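Local coordinates for protein probable 2-dehydropantoate 2-reductase (Bacillus subtilis, PDB 3EGO) that probably catalyses the NADPH-dependent reduction of ketopantoate to pantoate, the second step in making pantoate for pantothenate biosynthesis, at residues G9-L21 and V122-H136. Residues are numbered along the deposited sequence; the frame is centred on the assembly and turned at random.
Sequences GGGSVGLLCAYYL and VEHGAVRKSDTAVDH
Leu16 CD1 lies over one face of the His136 imidazole, a CH-pi contact 3.8 Å from the ring centroid, while Tyr20 OH, at the ring's edge, shares a 2.7 Å hydrogen bond with His136 ND1. The two rings are inclined at 69°; Tyr19 CD2 sits over the centre of one Tyr20 face, and Leu16 CD1 reaches that ring's edge. Tyr20 OH is also hydrogen-bonded to Lys49 NZ. Replacing His136 by an alanine is likely to leave Tyr20 OH without its imidazole partner and remove the flat surface under Leu16 CD1. Leu16 CD2 reaches His124 CB and Ala126 CB, chi1 of -178° swinging the isobutyl group away from the backbone N.

At the opposite end, the Arg128 guanidinium has Gly11 CA over one face and Gly10 O near its edge; NH1 donates to Gly10 O at 2.9 Å from above the carbonyl plane. The bend at chi3 (72°) brings this group back over the glycine-rich turn, and Leu15 CD1 packs on Arg128 CD. Ser12 OG accepts from Arg128 N (2.9 Å), tying the helix start to the strand. Leu15 CB rests on Val134 CB; off to one side, Val13 CG1 and Val122 CG2 meet tip to tip.

Residues 9-14, which fit the Rossmann GxGxxG motif, and Ala126 probably bind NADP(+). Helix segment 12-21 steeply crosses the antiparallel strand segments 125-128 and 133-136, with helix 34-43 against Leu15 and strand 45-49 beside Tyr20.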
# COMPACT_ATOMS: atom_id res chain seq x y z
N GLY A 9 13.46 -1.79 28.62
CA GLY A 9 13.22 -2.49 27.34
C GLY A 9 14.14 -3.67 27.17
O GLY A 9 15.37 -3.53 27.32
N GLY A 10 13.58 -4.83 26.82
CA GLY A 10 14.39 -6.02 26.65
C GLY A 10 14.45 -6.52 25.21
O GLY A 10 14.60 -7.71 24.99
N GLY A 11 14.27 -5.61 24.25
CA GLY A 11 14.40 -5.87 22.81
C GLY A 11 15.89 -5.92 22.46
O GLY A 11 16.74 -5.94 23.36
N SER A 12 16.19 -5.98 21.16
CA SER A 12 17.55 -6.02 20.63
C SER A 12 18.47 -4.97 21.23
O SER A 12 19.56 -5.26 21.70
CB SER A 12 17.47 -5.71 19.13
OG SER A 12 16.79 -6.80 18.55
N VAL A 13 18.03 -3.72 21.15
CA VAL A 13 18.89 -2.61 21.66
C VAL A 13 19.08 -2.69 23.16
O VAL A 13 20.16 -2.47 23.64
CB VAL A 13 18.32 -1.22 21.27
CG1 VAL A 13 19.20 -0.07 21.85
CG2 VAL A 13 18.26 -1.10 19.75
N GLY A 14 18.00 -2.95 23.91
CA GLY A 14 18.14 -3.10 25.35
C GLY A 14 19.14 -4.15 25.77
O GLY A 14 19.98 -3.92 26.63
N LEU A 15 19.06 -5.33 25.17
CA LEU A 15 19.98 -6.40 25.55
C LEU A 15 21.41 -6.04 25.19
O LEU A 15 22.34 -6.40 25.89
CB LEU A 15 19.57 -7.71 24.86
CG LEU A 15 18.17 -8.23 25.29
CD1 LEU A 15 17.80 -9.46 24.42
CD2 LEU A 15 18.13 -8.55 26.77
N LEU A 16 21.58 -5.42 24.02
CA LEU A 16 22.92 -5.00 23.55
C LEU A 16 23.52 -4.00 24.54
O LEU A 16 24.68 -4.15 24.98
CB LEU A 16 22.77 -4.32 22.17
CG LEU A 16 24.10 -3.86 21.53
CD1 LEU A 16 24.80 -5.00 20.91
CD2 LEU A 16 23.77 -2.81 20.50
N CYS A 17 22.73 -2.98 24.94
CA CYS A 17 23.24 -2.00 25.88
C CYS A 17 23.52 -2.65 27.24
O CYS A 17 24.49 -2.34 27.91
CB CYS A 17 22.20 -0.88 26.10
SG CYS A 17 21.99 0.20 24.66
N ALA A 18 22.64 -3.56 27.66
CA ALA A 18 22.81 -4.19 28.98
C ALA A 18 24.11 -4.99 28.98
O ALA A 18 24.86 -4.90 29.92
CB ALA A 18 21.61 -5.11 29.27
N TYR A 19 24.39 -5.76 27.92
CA TYR A 19 25.63 -6.51 27.90
C TYR A 19 26.87 -5.59 28.06
O TYR A 19 27.77 -5.77 28.92
CB TYR A 19 25.76 -7.36 26.61
CG TYR A 19 27.14 -8.00 26.64
CD1 TYR A 19 27.39 -9.13 27.44
CD2 TYR A 19 28.22 -7.42 25.97
CE1 TYR A 19 28.65 -9.67 27.52
CE2 TYR A 19 29.46 -7.94 26.05
CZ TYR A 19 29.68 -9.06 26.85
OH TYR A 19 30.95 -9.58 26.92
N TYR A 20 26.93 -4.56 27.24
CA TYR A 20 28.14 -3.82 27.19
C TYR A 20 28.29 -2.91 28.39
O TYR A 20 29.42 -2.71 28.85
CB TYR A 20 28.24 -3.06 25.85
CG TYR A 20 28.69 -3.90 24.69
CD1 TYR A 20 27.81 -4.24 23.67
CD2 TYR A 20 30.02 -4.32 24.59
CE1 TYR A 20 28.22 -4.98 22.58
CE2 TYR A 20 30.44 -5.06 23.52
CZ TYR A 20 29.53 -5.39 22.50
OH TYR A 20 29.94 -6.13 21.40
N LEU A 21 27.19 -2.35 28.90
CA LEU A 21 27.30 -1.45 30.07
C LEU A 21 27.56 -2.26 31.36
O LEU A 21 28.24 -1.79 32.27
CB LEU A 21 26.04 -0.58 30.24
CG LEU A 21 25.86 0.44 29.08
CD1 LEU A 21 24.45 1.12 29.09
CD2 LEU A 21 27.02 1.47 29.13
N VAL A 122 21.12 4.99 17.88
CA VAL A 122 21.89 3.77 17.96
C VAL A 122 22.24 3.37 16.54
O VAL A 122 21.34 3.05 15.75
CB VAL A 122 21.05 2.64 18.56
CG1 VAL A 122 21.80 1.30 18.48
CG2 VAL A 122 20.63 2.98 20.00
N GLU A 123 23.53 3.36 16.22
CA GLU A 123 23.98 2.92 14.89
C GLU A 123 24.52 1.49 14.80
O GLU A 123 25.02 1.07 13.76
CB GLU A 123 25.08 3.87 14.40
CG GLU A 123 24.63 5.34 14.39
CD GLU A 123 25.72 6.28 13.83
OE1 GLU A 123 25.36 7.28 13.16
OE2 GLU A 123 26.94 6.01 14.06
N HIS A 124 24.40 0.74 15.88
CA HIS A 124 24.77 -0.66 15.87
C HIS A 124 23.72 -1.42 15.14
O HIS A 124 22.59 -0.96 15.07
CB HIS A 124 24.76 -1.18 17.30
CG HIS A 124 25.85 -0.61 18.15
ND1 HIS A 124 27.17 -0.96 18.00
CD2 HIS A 124 25.80 0.27 19.18
CE1 HIS A 124 27.89 -0.31 18.89
NE2 HIS A 124 27.09 0.42 19.63
N GLY A 125 24.10 -2.59 14.61
CA GLY A 125 23.17 -3.61 14.16
C GLY A 125 23.04 -4.58 15.33
O GLY A 125 24.02 -5.02 15.87
N ALA A 126 21.83 -4.92 15.71
CA ALA A 126 21.65 -5.87 16.79
C ALA A 126 20.34 -6.60 16.58
O ALA A 126 19.32 -5.97 16.24
CB ALA A 126 21.63 -5.14 18.13
N VAL A 127 20.36 -7.91 16.81
CA VAL A 127 19.19 -8.75 16.52
C VAL A 127 18.93 -9.64 17.75
O VAL A 127 19.80 -10.42 18.13
CB VAL A 127 19.48 -9.65 15.27
CG1 VAL A 127 18.36 -10.66 15.05
CG2 VAL A 127 19.69 -8.81 14.01
N ARG A 128 17.76 -9.51 18.39
CA ARG A 128 17.46 -10.36 19.57
C ARG A 128 17.20 -11.79 19.09
O ARG A 128 16.40 -12.01 18.18
CB ARG A 128 16.25 -9.82 20.37
CG ARG A 128 15.83 -10.70 21.58
CD ARG A 128 14.80 -9.96 22.48
NE ARG A 128 13.51 -9.90 21.80
CZ ARG A 128 12.38 -9.46 22.34
NH1 ARG A 128 12.39 -8.97 23.56
NH2 ARG A 128 11.26 -9.46 21.63
N LYS A 129 17.91 -12.75 19.69
CA LYS A 129 17.75 -14.15 19.32
C LYS A 129 16.75 -14.88 20.22
O LYS A 129 16.08 -15.79 19.77
CB LYS A 129 19.10 -14.87 19.39
CG LYS A 129 20.10 -14.32 18.38
CD LYS A 129 21.44 -15.15 18.36
CE LYS A 129 21.40 -16.28 17.31
NZ LYS A 129 20.87 -15.79 16.00
N SER A 130 16.66 -14.47 21.48
CA SER A 130 15.77 -15.06 22.46
C SER A 130 15.55 -14.05 23.57
O SER A 130 16.05 -12.93 23.50
CB SER A 130 16.40 -16.32 23.06
OG SER A 130 17.57 -15.98 23.76
N ASP A 131 14.83 -14.44 24.62
CA ASP A 131 14.67 -13.56 25.80
C ASP A 131 15.99 -13.12 26.45
O ASP A 131 16.04 -12.09 27.10
CB ASP A 131 13.78 -14.22 26.88
CG ASP A 131 12.26 -13.87 26.72
OD1 ASP A 131 11.88 -12.93 25.99
OD2 ASP A 131 11.43 -14.54 27.36
N THR A 132 17.04 -13.91 26.35
CA THR A 132 18.30 -13.55 26.98
C THR A 132 19.47 -13.31 26.01
O THR A 132 20.59 -13.00 26.42
CB THR A 132 18.75 -14.64 28.02
OG1 THR A 132 18.95 -15.87 27.32
CG2 THR A 132 17.68 -14.86 29.09
N ALA A 133 19.26 -13.45 24.71
CA ALA A 133 20.41 -13.47 23.82
C ALA A 133 20.26 -12.47 22.66
O ALA A 133 19.14 -12.28 22.13
CB ALA A 133 20.62 -14.89 23.27
N VAL A 134 21.40 -11.86 22.28
CA VAL A 134 21.42 -10.83 21.25
C VAL A 134 22.65 -11.00 20.37
O VAL A 134 23.78 -11.26 20.84
CB VAL A 134 21.31 -9.36 21.85
CG1 VAL A 134 22.58 -9.01 22.66
CG2 VAL A 134 21.12 -8.28 20.73
N ASP A 135 22.47 -10.81 19.08
CA ASP A 135 23.59 -10.96 18.18
C ASP A 135 24.01 -9.56 17.79
O ASP A 135 23.17 -8.80 17.30
CB ASP A 135 23.09 -11.71 16.97
CG ASP A 135 24.18 -12.05 15.96
OD1 ASP A 135 25.36 -11.72 16.15
OD2 ASP A 135 23.82 -12.67 14.94
N HIS A 136 25.27 -9.20 18.04
CA HIS A 136 25.77 -7.87 17.66
C HIS A 136 26.22 -7.99 16.19
O HIS A 136 27.41 -8.33 15.90
CB HIS A 136 26.97 -7.49 18.54
CG HIS A 136 27.35 -6.04 18.48
ND1 HIS A 136 28.39 -5.52 19.22
CD2 HIS A 136 26.82 -4.99 17.79
CE1 HIS A 136 28.49 -4.22 18.99
NE2 HIS A 136 27.54 -3.87 18.13